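Local coordinates for stage II sporulation protein E (SpoIIE) (Moorella thermoacetica, PDB 3ZT9), which probably removes phosphate from phosphorylated serine or threonine residues of stressosome proteins, as a manganese-dependent phosphatase of the PP2C clan, at residues R11-E16 / I40-E45; V36-G41 / H148-Q153; I104-L109 / I115-T120; E154-L159 / E178-R183. All coordinates share one frame; numbering follows the deposited sequence.

Contact 1 of 4, residues R11-E16 / I40-E45. With MN (manganese (II) ion), chain B.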
loop_
_atom_site.group_PDB
_atom_site.type_symbol
_atom_site.label_atom_id
_atom_site.label_comp_id
_atom_site.label_asym_id
_atom_site.label_seq_id
_atom_site.Cartn_x
_atom_site.Cartn_y
_atom_site.Cartn_z
ATOM N N ARG A 11 -1.935 -7.022 -10.963
ATOM C CA ARG A 11 -1.848 -7.473 -12.346
ATOM C C ARG A 11 -0.418 -7.232 -12.816
ATOM O O ARG A 11 0.108 -6.122 -12.700
ATOM C CB ARG A 11 -2.817 -6.700 -13.263
ATOM C CG ARG A 11 -2.868 -7.287 -14.672
ATOM C CD ARG A 11 -3.783 -6.496 -15.606
ATOM N NE ARG A 11 -3.307 -5.123 -15.775
ATOM C CZ ARG A 11 -4.068 -4.098 -16.159
ATOM N NH1 ARG A 11 -5.353 -4.282 -16.432
ATOM N NH2 ARG A 11 -3.540 -2.890 -16.278
ATOM N N ALA A 12 0.198 -8.267 -13.368
ATOM C CA ALA A 12 1.548 -8.093 -13.914
ATOM C C ALA A 12 1.540 -7.197 -15.146
ATOM O O ALA A 12 0.611 -7.228 -15.946
ATOM C CB ALA A 12 2.136 -9.440 -14.288
ATOM N N ARG A 13 2.639 -6.452 -15.323
ATOM C CA ARG A 13 2.965 -5.828 -16.585
ATOM C C ARG A 13 2.728 -6.802 -17.738
ATOM O O ARG A 13 3.114 -7.972 -17.674
ATOM C CB ARG A 13 4.451 -5.377 -16.586
ATOM C CG ARG A 13 4.915 -4.802 -17.958
ATOM C CD ARG A 13 6.417 -4.638 -18.014
ATOM N NE ARG A 13 6.868 -4.367 -19.373
ATOM C CZ ARG A 13 7.390 -3.215 -19.773
ATOM N NH1 ARG A 13 7.549 -2.214 -18.917
ATOM N NH2 ARG A 13 7.769 -3.069 -21.031
ATOM N N GLU A 14 2.122 -6.303 -18.807
ATOM C CA GLU A 14 1.810 -7.114 -19.989
ATOM C C GLU A 14 3.031 -7.891 -20.473
ATOM O O GLU A 14 4.116 -7.339 -20.591
ATOM C CB GLU A 14 1.347 -6.163 -21.079
ATOM C CG GLU A 14 0.758 -6.727 -22.327
ATOM C CD GLU A 14 0.385 -5.577 -23.237
ATOM O OE1 GLU A 14 0.959 -4.472 -23.069
ATOM O OE2 GLU A 14 -0.486 -5.758 -24.091
ATOM N N GLY A 15 2.864 -9.175 -20.751
ATOM C CA GLY A 15 3.991 -9.985 -21.169
ATOM C C GLY A 15 4.834 -10.607 -20.064
ATOM O O GLY A 15 5.625 -11.501 -20.351
ATOM N N GLU A 16 4.699 -10.148 -18.816
ATOM C CA GLU A 16 5.376 -10.815 -17.677
ATOM C C GLU A 16 4.527 -11.961 -17.094
ATOM O O GLU A 16 3.297 -11.963 -17.202
ATOM C CB GLU A 16 5.708 -9.815 -16.558
ATOM C CG GLU A 16 6.412 -8.548 -17.016
ATOM C CD GLU A 16 7.796 -8.790 -17.601
ATOM O OE1 GLU A 16 8.489 -9.744 -17.170
ATOM O OE2 GLU A 16 8.188 -7.998 -18.490
ATOM N N ILE A 40 11.660 -2.617 -7.714
ATOM C CA ILE A 40 12.198 -1.794 -8.788
ATOM C C ILE A 40 12.156 -2.596 -10.086
ATOM O O ILE A 40 12.614 -3.745 -10.139
ATOM C CB ILE A 40 13.636 -1.353 -8.510
ATOM C CG1 ILE A 40 13.712 -0.407 -7.295
ATOM C CG2 ILE A 40 14.223 -0.691 -9.780
ATOM C CD1 ILE A 40 13.174 0.981 -7.573
ATOM N N GLY A 41 11.589 -2.005 -11.141
ATOM C CA GLY A 41 11.560 -2.648 -12.439
ATOM C C GLY A 41 10.365 -3.573 -12.493
ATOM O O GLY A 41 9.368 -3.355 -11.802
ATOM N N HIS A 42 10.477 -4.623 -13.287
ATOM C CA HIS A 42 9.379 -5.572 -13.437
ATOM C C HIS A 42 9.910 -7.001 -13.454
ATOM O O HIS A 42 11.107 -7.234 -13.349
ATOM C CB HIS A 42 8.549 -5.276 -14.708
ATOM C CG HIS A 42 9.365 -5.108 -15.959
ATOM N ND1 HIS A 42 9.637 -6.148 -16.820
ATOM C CD2 HIS A 42 9.950 -4.012 -16.501
ATOM C CE1 HIS A 42 10.360 -5.706 -17.836
ATOM N NE2 HIS A 42 10.570 -4.415 -17.661
ATOM N N GLY A 43 9.010 -7.954 -13.555
ATOM C CA GLY A 43 9.417 -9.339 -13.710
ATOM C C GLY A 43 9.737 -10.009 -12.377
ATOM O O GLY A 43 9.527 -9.440 -11.321
ATOM N N PRO A 44 10.248 -11.250 -12.434
ATOM C CA PRO A 44 10.447 -12.018 -11.195
ATOM C C PRO A 44 11.469 -11.382 -10.226
ATOM O O PRO A 44 11.361 -11.593 -9.034
ATOM C CB PRO A 44 10.993 -13.380 -11.700
ATOM C CG PRO A 44 10.631 -13.451 -13.154
ATOM C CD PRO A 44 10.599 -12.022 -13.644
ATOM N N GLU A 45 12.470 -10.643 -10.709
ATOM C CA GLU A 45 13.392 -9.999 -9.762
ATOM C C GLU A 45 12.715 -8.866 -9.006
ATOM O O GLU A 45 12.975 -8.677 -7.829
ATOM C CB GLU A 45 14.666 -9.505 -10.476
ATOM C CG GLU A 45 15.421 -10.676 -11.091
ATOM C CD GLU A 45 16.139 -10.303 -12.354
ATOM O OE1 GLU A 45 15.458 -10.178 -13.394
ATOM O OE2 GLU A 45 17.373 -10.139 -12.308
HETATM MN MN MN B . 8.275 -2.206 -10.208
HETATM O O HOH W 1 9.351 -0.185 -10.402
HETATM O O HOH W 2 6.634 -3.642 -10.128
HETATM O O HOH W 3 7.178 -0.868 -11.617
#
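Arg-13 and His-42 stack beside the dinuclear manganese site, where a type II beta turn, Arg-13 to Glu-16, faces the loop leading into helix 43-60. The guanidinium lies nearly flat on the imidazole, centres 4.2 Å apart and planes at 18°. Further back, Arg-13 CD sits over the ring as a CH-pi contact, 3.6 Å from His-42 CG. The Arg-13 chain, extended from CG to NE, can lay both groups over one ring face. His-42 has two modelled conformers; the stack is described for one, and whether it persists in the other is uncertain. A bend at chi2 (-64°) brings the Glu-16 carboxylate to the ND1 side of the ring, Glu-16 OE2 2.9 Å from His-42 ND1 and OE1 in the ring plane at its edge, the two planes 55° apart. Glu-16 OE2 also lies 4.0 Å from Arg-13 NE, a long, charge-only pair.

Packing fades toward the turn's apex, where Glu-14 and Gly-15 are exposed, and beyond Gly-43, where Pro-44 and Glu-45 reach the surface. Gly-41 O binds a manganese ion at 2.2 Å. From segment 11-16, Glu-16 OE1 comes nearest to the buried Gly-43, 3.6 Å from its CA.

Contact 2 of 4, residues V36-G41 / H148-Q153. With MN (manganese (II) ion), chain B; MN (manganese (II) ion), chain C.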
loop_
_atom_site.group_PDB
_atom_site.type_symbol
_atom_site.label_atom_id
_atom_site.label_comp_id
_atom_site.label_asym_id
_atom_site.label_seq_id
_atom_site.Cartn_x
_atom_site.Cartn_y
_atom_site.Cartn_z
ATOM N N VAL A 36 1.417 -1.897 0.357
ATOM C CA VAL A 36 1.689 -2.206 -1.048
ATOM C C VAL A 36 3.166 -1.978 -1.300
ATOM O O VAL A 36 3.706 -0.966 -0.902
ATOM C CB VAL A 36 0.848 -1.309 -2.033
ATOM C CG1 VAL A 36 1.253 -1.552 -3.483
ATOM C CG2 VAL A 36 -0.686 -1.575 -1.856
ATOM N N GLY A 37 3.806 -2.895 -2.013
ATOM C CA GLY A 37 5.200 -2.700 -2.376
ATOM C C GLY A 37 5.311 -2.774 -3.894
ATOM O O GLY A 37 4.520 -3.452 -4.565
ATOM N N ASP A 38 6.314 -2.087 -4.437
ATOM C CA ASP A 38 6.561 -2.132 -5.870
ATOM C C ASP A 38 8.047 -2.377 -6.028
ATOM O O ASP A 38 8.822 -1.496 -5.730
ATOM C CB ASP A 38 6.146 -0.762 -6.478
ATOM C CG ASP A 38 6.495 -0.616 -7.953
ATOM O OD1 ASP A 38 7.247 -1.460 -8.480
ATOM O OD2 ASP A 38 6.032 0.358 -8.591
ATOM N N GLY A 39 8.448 -3.576 -6.457
ATOM C CA GLY A 39 9.867 -3.863 -6.644
ATOM C C GLY A 39 10.434 -3.095 -7.835
ATOM O O GLY A 39 9.818 -2.966 -8.870
ATOM N N ILE A 40 11.660 -2.617 -7.714
ATOM C CA ILE A 40 12.198 -1.794 -8.788
ATOM C C ILE A 40 12.156 -2.596 -10.086
ATOM O O ILE A 40 12.614 -3.745 -10.139
ATOM C CB ILE A 40 13.636 -1.353 -8.510
ATOM C CG1 ILE A 40 13.712 -0.407 -7.295
ATOM C CG2 ILE A 40 14.223 -0.691 -9.780
ATOM C CD1 ILE A 40 13.174 0.981 -7.573
ATOM N N GLY A 41 11.589 -2.005 -11.141
ATOM C CA GLY A 41 11.560 -2.648 -12.439
ATOM C C GLY A 41 10.365 -3.573 -12.493
ATOM O O GLY A 41 9.368 -3.355 -11.802
ATOM N N HIS A 148 -2.277 2.473 -3.858
ATOM C CA HIS A 148 -1.918 1.848 -5.126
ATOM C C HIS A 148 -0.491 2.136 -5.559
ATOM O O HIS A 148 0.075 3.171 -5.251
ATOM C CB HIS A 148 -2.939 2.251 -6.240
ATOM C CG HIS A 148 -3.012 3.715 -6.528
ATOM N ND1 HIS A 148 -2.116 4.357 -7.362
ATOM C CD2 HIS A 148 -3.883 4.669 -6.105
ATOM C CE1 HIS A 148 -2.435 5.641 -7.439
ATOM N NE2 HIS A 148 -3.490 5.857 -6.675
ATOM N N SER A 149 0.103 1.189 -6.285
ATOM C CA SER A 149 1.417 1.465 -6.888
ATOM C C SER A 149 1.277 2.441 -8.036
ATOM O O SER A 149 0.159 2.808 -8.431
ATOM C CB SER A 149 2.011 0.174 -7.445
ATOM O OG SER A 149 1.244 -0.321 -8.529
ATOM N N ASP A 150 2.417 2.880 -8.578
ATOM C CA ASP A 150 2.404 3.854 -9.670
ATOM C C ASP A 150 1.968 3.212 -10.993
ATOM O O ASP A 150 2.004 3.861 -12.038
ATOM C CB ASP A 150 3.777 4.515 -9.790
ATOM C CG ASP A 150 4.879 3.540 -10.181
ATOM O OD1 ASP A 150 4.603 2.346 -10.432
ATOM O OD2 ASP A 150 6.022 3.990 -10.246
ATOM N N GLY A 151 1.589 1.938 -10.954
ATOM C CA GLY A 151 0.807 1.337 -12.036
ATOM C C GLY A 151 -0.509 2.073 -12.280
ATOM O O GLY A 151 -1.100 1.971 -13.365
ATOM N N ILE A 152 -0.982 2.800 -11.271
ATOM C CA ILE A 152 -2.115 3.740 -11.446
ATOM C C ILE A 152 -1.636 5.162 -11.136
ATOM O O ILE A 152 -1.005 5.405 -10.127
ATOM C CB ILE A 152 -3.312 3.379 -10.541
ATOM C CG1 ILE A 152 -3.889 2.019 -10.948
ATOM C CG2 ILE A 152 -4.426 4.456 -10.593
ATOM C CD1 ILE A 152 -4.872 1.457 -9.971
ATOM N N GLN A 153 -1.882 6.095 -12.042
ATOM C CA GLN A 153 -1.412 7.467 -11.861
ATOM C C GLN A 153 -2.014 8.123 -10.604
ATOM O O GLN A 153 -3.164 7.916 -10.277
ATOM C CB GLN A 153 -1.730 8.307 -13.116
ATOM C CG GLN A 153 -1.035 9.674 -13.145
ATOM C CD GLN A 153 0.490 9.557 -13.196
ATOM O OE1 GLN A 153 1.111 9.091 -12.244
ATOM N NE2 GLN A 153 1.091 9.973 -14.304
HETATM MN MN MN B . 8.275 -2.206 -10.208
HETATM MN MN MN C . 5.671 0.552 -10.783
HETATM O O HOH W 4 4.900 2.404 -7.315
HETATM O O HOH W 1 9.351 -0.185 -10.402
HETATM O O HOH W 5 7.528 1.736 -11.177
HETATM O O HOH W 2 6.634 -3.642 -10.128
HETATM O O HOH W 3 7.178 -0.868 -11.617
HETATM O O HOH W 6 4.144 -0.996 -10.473
#
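The dinuclear manganese centre, a hallmark of PP2C-type phosphatases, brings Asp-38 and Asp-150 together. Asp-38 spans both metals: OD1 binds the first manganese at 2.1 Å, and OD2 binds the second at 2.2 Å. Asp-150 reaches only the second ion, through OD1 at 2.1 Å. Sharing this ion brings Asp-38 OD2 within 3.1 Å of Asp-150 OD1, a close approach of two acidic oxygens that the metal between them makes tolerable. The two carboxylates are nearly perpendicular, with planes 77° apart. The Asp-38 CG is anti to the backbone N (chi1 174°), which carries its carboxylate out from the strand toward the metals.

Gly-39 O and Gly-41 O complete the protein ligands of the first manganese, Asp-185 those of the second, and one water bridges the two ions. Another water donates to Asp-38 OD2 at 2.7 Å and accepts from Asp-150 N at 2.8 Å. Asn-103 holds Asp-150 OD2, while Asp-21 takes the hydroxyl of Ser-149. The loop is itself braced by His-148 ND1, which donates to Ser-149 O at 3.0 Å, opposite the face used by Ile-152 N.

Behind the metals Val-36 CG1 packs against Ser-149. Strand 31-39 thus meets the loop following strand 144-148, with Val-36 also touching Ala-188 and Ile-190 of strand 187-192, and Ile-152 reaching helix 169-180.

Contact 3 of 4, residues I104-L109 / I115-T120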
loop_
_atom_site.group_PDB
_atom_site.type_symbol
_atom_site.label_atom_id
_atom_site.label_comp_id
_atom_site.label_asym_id
_atom_site.label_seq_id
_atom_site.Cartn_x
_atom_site.Cartn_y
_atom_site.Cartn_z
ATOM N N ILE A 104 4.658 4.945 -3.844
ATOM C CA ILE A 104 3.360 4.329 -3.695
ATOM C C ILE A 104 2.353 5.465 -3.302
ATOM O O ILE A 104 2.726 6.429 -2.629
ATOM C CB ILE A 104 3.394 3.268 -2.576
ATOM C CG1 ILE A 104 4.431 2.175 -2.886
ATOM C CG2 ILE A 104 1.993 2.682 -2.357
ATOM C CD1 ILE A 104 4.145 1.307 -4.126
ATOM N N HIS A 105 1.112 5.365 -3.732
ATOM C CA HIS A 105 0.135 6.411 -3.420
ATOM C C HIS A 105 -0.870 5.943 -2.396
ATOM O O HIS A 105 -1.418 4.839 -2.515
ATOM C CB HIS A 105 -0.544 6.797 -4.727
ATOM C CG HIS A 105 0.427 7.298 -5.742
ATOM N ND1 HIS A 105 1.172 8.444 -5.547
ATOM C CD2 HIS A 105 0.810 6.796 -6.939
ATOM C CE1 HIS A 105 1.967 8.625 -6.586
ATOM N NE2 HIS A 105 1.768 7.640 -7.444
ATOM N N VAL A 106 -1.123 6.791 -1.396
ATOM C CA VAL A 106 -2.149 6.490 -0.391
ATOM C C VAL A 106 -3.137 7.609 -0.351
ATOM O O VAL A 106 -2.739 8.763 -0.398
ATOM C CB VAL A 106 -1.499 6.393 0.992
ATOM C CG1 VAL A 106 -2.581 6.192 2.099
ATOM C CG2 VAL A 106 -0.486 5.215 1.007
ATOM N N LYS A 107 -4.433 7.291 -0.269
ATOM C CA LYS A 107 -5.426 8.364 -0.042
ATOM C C LYS A 107 -6.383 7.850 1.013
ATOM O O LYS A 107 -6.814 6.699 0.952
ATOM C CB LYS A 107 -6.171 8.695 -1.323
ATOM C CG LYS A 107 -6.859 10.106 -1.292
ATOM C CD LYS A 107 -7.275 10.527 -2.679
ATOM C CE LYS A 107 -6.081 10.756 -3.583
ATOM N NZ LYS A 107 -5.378 12.034 -3.309
ATOM N N ILE A 108 -6.730 8.723 1.943
ATOM C CA ILE A 108 -7.585 8.355 3.048
ATOM C C ILE A 108 -8.780 9.308 3.042
ATOM O O ILE A 108 -8.630 10.514 3.197
ATOM C CB ILE A 108 -6.816 8.432 4.356
ATOM C CG1 ILE A 108 -5.621 7.466 4.300
ATOM C CG2 ILE A 108 -7.762 8.161 5.546
ATOM C CD1 ILE A 108 -4.604 7.609 5.449
ATOM N N LEU A 109 -9.962 8.761 2.800
ATOM C CA LEU A 109 -11.174 9.575 2.719
ATOM C C LEU A 109 -11.805 9.462 4.088
ATOM O O LEU A 109 -12.321 8.410 4.428
ATOM C CB LEU A 109 -12.149 9.030 1.667
ATOM C CG LEU A 109 -11.830 9.280 0.194
ATOM C CD1 LEU A 109 -10.420 8.858 -0.121
ATOM C CD2 LEU A 109 -12.858 8.540 -0.727
ATOM N N ILE A 115 -7.359 12.994 2.916
ATOM C CA ILE A 115 -5.985 13.198 3.341
ATOM C C ILE A 115 -5.038 12.349 2.514
ATOM O O ILE A 115 -5.246 11.150 2.357
ATOM C CB ILE A 115 -5.833 12.779 4.837
ATOM C CG1 ILE A 115 -6.618 13.766 5.721
ATOM C CG2 ILE A 115 -4.354 12.797 5.202
ATOM C CD1 ILE A 115 -6.933 13.244 7.184
ATOM N N THR A 116 -4.020 12.979 1.946
ATOM C CA THR A 116 -3.012 12.243 1.207
ATOM C C THR A 116 -1.672 12.304 1.966
ATOM O O THR A 116 -1.052 13.364 2.066
ATOM C CB THR A 116 -2.825 12.861 -0.181
ATOM O OG1 THR A 116 -4.068 12.797 -0.894
ATOM C CG2 THR A 116 -1.743 12.114 -0.975
ATOM N N PRO A 117 -1.257 11.178 2.546
ATOM C CA PRO A 117 0.026 11.159 3.260
ATOM C C PRO A 117 1.182 11.483 2.355
ATOM O O PRO A 117 1.203 11.072 1.193
ATOM C CB PRO A 117 0.136 9.716 3.765
ATOM C CG PRO A 117 -1.337 9.300 3.942
ATOM C CD PRO A 117 -2.019 9.918 2.725
ATOM N N LEU A 118 2.147 12.200 2.908
ATOM C CA LEU A 118 3.352 12.585 2.206
ATOM C C LEU A 118 4.364 11.451 2.200
ATOM O O LEU A 118 4.660 10.883 3.257
ATOM C CB LEU A 118 3.959 13.780 2.914
ATOM C CG LEU A 118 5.333 14.175 2.383
ATOM C CD1 LEU A 118 5.227 14.485 0.889
ATOM C CD2 LEU A 118 5.833 15.377 3.174
ATOM N N ALA A 119 4.871 11.136 1.016
ATOM C CA ALA A 119 5.885 10.117 0.826
ATOM C C ALA A 119 7.240 10.691 1.159
ATOM O O ALA A 119 7.489 11.874 0.958
ATOM C CB ALA A 119 5.920 9.621 -0.645
ATOM N N THR A 120 8.108 9.828 1.658
ATOM C CA THR A 120 9.525 10.184 1.785
ATOM C C THR A 120 10.274 9.554 0.626
ATOM O O THR A 120 10.137 8.385 0.410
ATOM C CB THR A 120 10.099 9.664 3.121
ATOM O OG1 THR A 120 10.520 8.312 2.981
ATOM C CG2 THR A 120 9.044 9.732 4.201
HETATM O O HOH W 7 0.150 9.314 -0.812
#
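Ile-108 and Ile-115 face each other as an antiparallel hydrogen-bonded pair. Ile-108 N donates to Ile-115 O at 2.9 Å, and Ile-115 N returns a bond to Ile-108 O at 2.8 Å; both donors lie in the carbonyl planes. Their side chains share one face of the sheet, but meet only loosely, CB to CB at 4.5 Å. Closer apolar contact comes from Pro-117, whose side chain crosses those of Val-106 and Ile-108 at about a right angle: Pro-117 CD lies 3.8 Å from Val-106 CG1, and Pro-117 CG lies 4.0 Å from Ile-108 CD1. The chi1 of Val-106 (175°) places CG1 beside its own carbonyl carbon, where the branch comes up against the proline ring.

The two segments belong to a tight beta hairpin at one edge of a five-stranded antiparallel sheet, one of the two sheets of the PP2C-type sandwich. Strand 113-115 is short, and pairing ends as the chain runs into Pro-117, which has no N-H to offer. A water takes over there, accepting from Val-106 N at 2.9 Å and donating to Pro-117 O at the same distance.

On the other side of the hairpin, Lys-107 bends at chi3 and chi4 so that NZ doubles back to Thr-116 OG1 at 2.9 Å, a bond between a partly exposed lysine and an exposed threonine. Farther out, strand 144-148 pairs with the opposite edge of strand 105-110, while Ala-85, Cys-87 and Ile-100 of the second sheet pack on Val-106, and Trp-96 on Ile-108.

Contact 4 of 4, residues E154-L159 / E178-R183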
loop_
_atom_site.group_PDB
_atom_site.type_symbol
_atom_site.label_atom_id
_atom_site.label_comp_id
_atom_site.label_asym_id
_atom_site.label_seq_id
_atom_site.Cartn_x
_atom_site.Cartn_y
_atom_site.Cartn_z
ATOM N N GLU A 154 -1.217 8.905 -9.881
ATOM C CA GLU A 154 -1.711 9.618 -8.721
ATOM C C GLU A 154 -2.945 10.438 -9.121
ATOM O O GLU A 154 -2.940 11.122 -10.163
ATOM C CB GLU A 154 -0.606 10.549 -8.199
ATOM C CG GLU A 154 -0.863 11.139 -6.858
ATOM C CD GLU A 154 -1.650 12.420 -6.928
ATOM O OE1 GLU A 154 -1.406 13.223 -7.855
ATOM O OE2 GLU A 154 -2.511 12.618 -6.047
ATOM N N GLY A 155 -4.009 10.324 -8.334
ATOM C CA GLY A 155 -5.223 11.091 -8.564
ATOM C C GLY A 155 -6.148 10.609 -9.676
ATOM O O GLY A 155 -7.158 11.237 -9.929
ATOM N N ALA A 156 -5.820 9.494 -10.324
ATOM C CA ALA A 156 -6.663 8.926 -11.385
ATOM C C ALA A 156 -8.034 8.420 -10.933
ATOM O O ALA A 156 -8.964 8.397 -11.733
ATOM C CB ALA A 156 -5.911 7.785 -12.103
ATOM N N VAL A 157 -8.174 7.994 -9.682
ATOM C CA VAL A 157 -9.395 7.304 -9.266
ATOM C C VAL A 157 -10.431 8.307 -8.812
ATOM O O VAL A 157 -10.152 9.110 -7.925
ATOM C CB VAL A 157 -9.104 6.312 -8.094
ATOM C CG1 VAL A 157 -10.347 5.531 -7.734
ATOM C CG2 VAL A 157 -8.014 5.364 -8.470
ATOM N N PRO A 158 -11.627 8.316 -9.447
ATOM C CA PRO A 158 -12.644 9.226 -8.921
ATOM C C PRO A 158 -13.033 8.803 -7.495
ATOM O O PRO A 158 -13.368 7.649 -7.244
ATOM C CB PRO A 158 -13.810 9.104 -9.917
ATOM C CG PRO A 158 -13.514 7.916 -10.739
ATOM C CD PRO A 158 -12.096 7.542 -10.604
ATOM N N LEU A 159 -12.919 9.747 -6.571
ATOM C CA LEU A 159 -13.084 9.487 -5.146
ATOM C C LEU A 159 -14.410 8.818 -4.828
ATOM O O LEU A 159 -14.458 7.862 -4.068
ATOM C CB LEU A 159 -12.999 10.797 -4.361
ATOM C CG LEU A 159 -11.664 11.533 -4.395
ATOM C CD1 LEU A 159 -11.734 12.755 -3.501
ATOM C CD2 LEU A 159 -10.522 10.615 -3.977
ATOM N N GLU A 178 -8.501 -2.414 -13.590
ATOM C CA GLU A 178 -8.776 -2.605 -15.008
ATOM C C GLU A 178 -9.015 -1.282 -15.757
ATOM O O GLU A 178 -8.507 -1.104 -16.877
ATOM C CB GLU A 178 -9.976 -3.571 -15.194
ATOM C CG GLU A 178 -9.572 -4.970 -14.876
ATOM C CD GLU A 178 -10.712 -5.949 -14.824
ATOM O OE1 GLU A 178 -11.837 -5.532 -14.548
ATOM O OE2 GLU A 178 -10.441 -7.141 -15.017
ATOM N N LYS A 179 -9.714 -0.345 -15.134
ATOM C CA LYS A 179 -10.016 0.942 -15.792
ATOM C C LYS A 179 -8.805 1.840 -15.807
ATOM O O LYS A 179 -8.567 2.528 -16.783
ATOM C CB LYS A 179 -11.121 1.725 -15.062
ATOM C CG LYS A 179 -12.532 1.301 -15.356
ATOM C CD LYS A 179 -12.907 1.546 -16.811
ATOM C CE LYS A 179 -14.383 1.192 -17.044
ATOM N NZ LYS A 179 -14.634 1.017 -18.500
ATOM N N TYR A 180 -8.069 1.858 -14.699
ATOM C CA TYR A 180 -7.028 2.878 -14.493
ATOM C C TYR A 180 -5.603 2.349 -14.551
ATOM O O TYR A 180 -4.656 3.127 -14.628
ATOM C CB TYR A 180 -7.283 3.594 -13.163
ATOM C CG TYR A 180 -8.629 4.253 -13.165
ATOM C CD1 TYR A 180 -8.901 5.314 -14.041
ATOM C CD2 TYR A 180 -9.650 3.792 -12.339
ATOM C CE1 TYR A 180 -10.145 5.901 -14.065
ATOM C CE2 TYR A 180 -10.896 4.392 -12.360
ATOM C CZ TYR A 180 -11.126 5.430 -13.232
ATOM O OH TYR A 180 -12.359 6.014 -13.245
ATOM N N GLY A 181 -5.443 1.031 -14.509
ATOM C CA GLY A 181 -4.119 0.405 -14.456
ATOM C C GLY A 181 -3.387 0.518 -15.783
ATOM O O GLY A 181 -3.962 0.252 -16.829
ATOM N N ARG A 182 -2.117 0.921 -15.771
ATOM C CA ARG A 182 -1.342 0.909 -17.017
ATOM C C ARG A 182 -1.022 -0.515 -17.412
ATOM O O ARG A 182 -0.768 -1.343 -16.554
ATOM C CB ARG A 182 -0.011 1.649 -16.833
ATOM C CG ARG A 182 -0.167 3.079 -16.400
ATOM C CD ARG A 182 1.195 3.675 -16.159
ATOM N NE ARG A 182 1.963 3.689 -17.398
ATOM C CZ ARG A 182 2.855 4.617 -17.712
ATOM N NH1 ARG A 182 3.113 5.611 -16.870
ATOM N NH2 ARG A 182 3.495 4.551 -18.870
ATOM N N ARG A 183 -0.976 -0.822 -18.698
ATOM C CA ARG A 183 -0.635 -2.194 -19.036
ATOM C C ARG A 183 0.896 -2.349 -19.175
ATOM O O ARG A 183 1.430 -3.468 -19.109
ATOM C CB ARG A 183 -1.466 -2.671 -20.244
ATOM C CG ARG A 183 -1.330 -4.152 -20.579
ATOM C CD ARG A 183 -2.216 -5.094 -19.744
ATOM N NE ARG A 183 -3.645 -4.804 -19.853
ATOM C CZ ARG A 183 -4.329 -4.772 -20.995
ATOM N NH1 ARG A 183 -3.733 -5.014 -22.157
ATOM N NH2 ARG A 183 -5.626 -4.498 -20.976
#
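Tyr-180, the last residue of helix 169-180, lays its ring against Ala-156, Val-157 and Pro-158 of the loop that follows strand 144-148. Most of the contact is apolar. Pro-158 and Tyr-180 extend toward each other from opposite directions, and Pro-158 CD comes within 3.5 Å of Tyr-180 CZ. Ala-156 CB reaches Tyr-180 CD1 at 4.3 Å, and Val-157 CG2 lies 4.5 Å from Tyr-180 CD2, approaching the ring obliquely. A chi1 of -60° sets CG of Tyr-180 beside the backbone N, anti to the carbonyl carbon, and the ring projects from the helix end over the loop.

Polar atoms take part through van der Waals contact. Ala-156 O stands over one ring face, displaced toward the rim, with CE1 of Tyr-180 nearest at 3.6 Å. Lys-179 CB covers the opposite face, so the ring is held between its own helix and the loop. Tyr-180 OH is 3.1 Å from Pro-158 CD.

Between these two segments the contact is thus apolar and van der Waals in kind: the hydroxyl meets only carbons of Pro-158 here, and such packing probably sets the ring less strictly than a directional bond would.

In the fold
From the N terminus, contact 1 closes first, folding the turn after strand 6-11 onto the start of helix 43-60. Contact 2 opens on strand 31-39, before contact 1 is complete, and its first segment overlaps contact 1 at Ile-40 and Gly-41; it closes a far longer loop, at residues 148-153, with contact 3, a short hairpin, nested inside. Contact 4 follows in series, joining the next part of the same loop to the end of helix 169-180. Contacts 1 and 2 meet at the first manganese. Backbone hydrogen bonds join His-105 to His-148, Gly-151 to Arg-182 and Glu-14 to Arg-183, while contacts 3 and 4 pack through Lys-107 and Leu-159.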